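Local coordinates for venom protein 51.1 (Lychas mucronatus, PDB 6ATY) that is probably a neurotoxin of scorpion venom, a small disulfide-dense peptide that lowers the action potential of myelinated nerves, at residues G6-P11 / S31-H36. Residues are numbered along the deposited sequence; the frame is centred on the assembly and turned at random.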
loop_
_atom_site.group_PDB
_atom_site.type_symbol
_atom_site.label_atom_id
_atom_site.label_comp_id
_atom_site.label_asym_id
_atom_site.label_seq_id
_atom_site.Cartn_x
_atom_site.Cartn_y
_atom_site.Cartn_z
ATOM N N GLY A 6 -4.369 -5.611 2.575
ATOM C CA GLY A 6 -4.547 -7.011 2.044
ATOM C C GLY A 6 -4.548 -7.127 0.498
ATOM O O GLY A 6 -5.068 -8.083 -0.076
ATOM N N ILE A 7 -3.971 -6.137 -0.168
ATOM C CA ILE A 7 -3.638 -6.182 -1.601
ATOM C C ILE A 7 -2.197 -6.713 -1.624
ATOM O O ILE A 7 -1.345 -6.277 -0.839
ATOM C CB ILE A 7 -3.698 -4.759 -2.241
ATOM C CG1 ILE A 7 -5.148 -4.263 -2.305
ATOM C CG2 ILE A 7 -3.122 -4.715 -3.653
ATOM C CD1 ILE A 7 -6.113 -5.211 -3.003
ATOM N N LYS A 8 -1.945 -7.657 -2.502
ATOM C CA LYS A 8 -0.614 -8.232 -2.698
ATOM C C LYS A 8 0.235 -7.297 -3.522
ATOM O O LYS A 8 -0.241 -6.673 -4.482
ATOM C CB LYS A 8 -0.744 -9.571 -3.408
ATOM C CG LYS A 8 0.504 -10.421 -3.357
ATOM C CD LYS A 8 0.216 -11.844 -3.755
ATOM C CE LYS A 8 1.498 -12.652 -3.922
ATOM N NZ LYS A 8 2.164 -12.840 -2.617
ATOM N N CYS A 9 1.506 -7.259 -3.175
ATOM C CA CYS A 9 2.481 -6.332 -3.759
ATOM C C CYS A 9 3.892 -6.923 -3.716
ATOM O O CYS A 9 4.148 -7.908 -3.034
ATOM C CB CYS A 9 2.466 -4.995 -3.028
ATOM S SG CYS A 9 2.771 -5.140 -1.258
ATOM N N SER A 10 4.797 -6.267 -4.422
ATOM C CA SER A 10 6.239 -6.540 -4.305
ATOM C C SER A 10 6.956 -5.219 -4.065
ATOM O O SER A 10 6.735 -4.257 -4.794
ATOM C CB SER A 10 6.772 -7.181 -5.594
ATOM O OG SER A 10 8.207 -7.110 -5.666
ATOM N N PRO A 11 7.907 -5.193 -3.105
ATOM C CA PRO A 11 8.719 -4.017 -2.950
ATOM C C PRO A 11 9.491 -3.587 -4.172
ATOM O O PRO A 11 9.783 -2.382 -4.312
ATOM C CB PRO A 11 9.673 -4.410 -1.816
ATOM C CG PRO A 11 8.857 -5.325 -0.985
ATOM C CD PRO A 11 8.207 -6.174 -2.043
ATOM N N SER A 31 4.784 -4.015 2.425
ATOM C CA SER A 31 5.584 -4.653 3.461
ATOM C C SER A 31 5.489 -6.138 3.342
ATOM O O SER A 31 4.412 -6.690 3.507
ATOM C CB SER A 31 5.159 -4.210 4.835
ATOM O OG SER A 31 6.010 -4.821 5.796
ATOM N N GLY A 32 6.637 -6.779 3.098
ATOM C CA GLY A 32 6.699 -8.186 2.754
ATOM C C GLY A 32 6.022 -8.401 1.408
ATOM O O GLY A 32 6.638 -8.228 0.345
ATOM N N ASP A 33 4.744 -8.764 1.453
ATOM C CA ASP A 33 3.975 -8.853 0.221
ATOM C C ASP A 33 2.571 -8.298 0.333
ATOM O O ASP A 33 1.745 -8.651 -0.464
ATOM C CB ASP A 33 3.959 -10.301 -0.325
ATOM C CG ASP A 33 3.010 -11.231 0.441
ATOM O OD1 ASP A 33 2.592 -10.922 1.587
ATOM O OD2 ASP A 33 2.646 -12.282 -0.138
ATOM N N THR A 34 2.347 -7.361 1.262
ATOM C CA THR A 34 1.042 -6.785 1.494
ATOM C C THR A 34 1.137 -5.278 1.534
ATOM O O THR A 34 2.101 -4.743 2.120
ATOM C CB THR A 34 0.506 -7.258 2.855
ATOM O OG1 THR A 34 0.574 -8.694 2.891
ATOM C CG2 THR A 34 -0.919 -6.820 3.045
ATOM N N CYS A 35 0.179 -4.585 0.888
ATOM C CA CYS A 35 0.129 -3.095 0.962
ATOM C C CYS A 35 -0.313 -2.568 2.338
ATOM O O CYS A 35 -1.359 -3.011 2.904
ATOM C CB CYS A 35 -0.784 -2.518 -0.103
ATOM S SG CYS A 35 -0.153 -2.644 -1.786
ATOM N N HIS A 36 0.489 -1.627 2.838
ATOM C CA HIS A 36 0.137 -0.791 3.993
ATOM C C HIS A 36 -0.166 0.620 3.538
ATOM O O HIS A 36 0.399 1.090 2.529
ATOM C CB HIS A 36 1.301 -0.782 4.978
ATOM C CG HIS A 36 1.526 -2.102 5.625
ATOM N ND1 HIS A 36 1.408 -2.298 6.982
ATOM C CD2 HIS A 36 1.756 -3.325 5.084
ATOM C CE1 HIS A 36 1.624 -3.571 7.264
ATOM N NE2 HIS A 36 1.828 -4.222 6.125
#
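Cys9 lays its SG against the backbone of Thr34, 3.2 Å from Thr34 C, where the edge strand 3-8 meets the central strand 34-38 of the three-stranded antiparallel sheet in this cystine-stabilised alpha/beta fold. With chi1 at 57°, SG sits between its own backbone N and carbonyl carbon, turned in toward strand 34-38, and its disulfide to Cys30 reaches across that strand to the opposite edge strand, 27-31. At Cys35 a buried sulfur ties the central strand to helix 16-22 through Cys16; this SG rests 3.7 Å from Cys9 CB, so the two disulfides pack close together. Lys8 and Thr34 form a non-hydrogen-bonded pair with side chains on the same face; branched Thr34 suits an extended strand and sets CG2 3.7 Å from Gly6 N. Flanking them, Cys35 N donates to Ile7 O (2.9 Å, 163° at the hydrogen), and Cys9 N donates to Asp33 O from well above the carbonyl plane. Gly32 takes a positive phi, which favours glycine, in the turn closed by Ser31 N to Thr34 O (2.8 Å) and Thr34 N to Ser31 O. On the exposed side the long Lys8 chain, extended until its bend at chi4 (68°), reaches the carboxylate of the short Asp33 side chain in a salt bridge, NZ to OD2 2.6 Å.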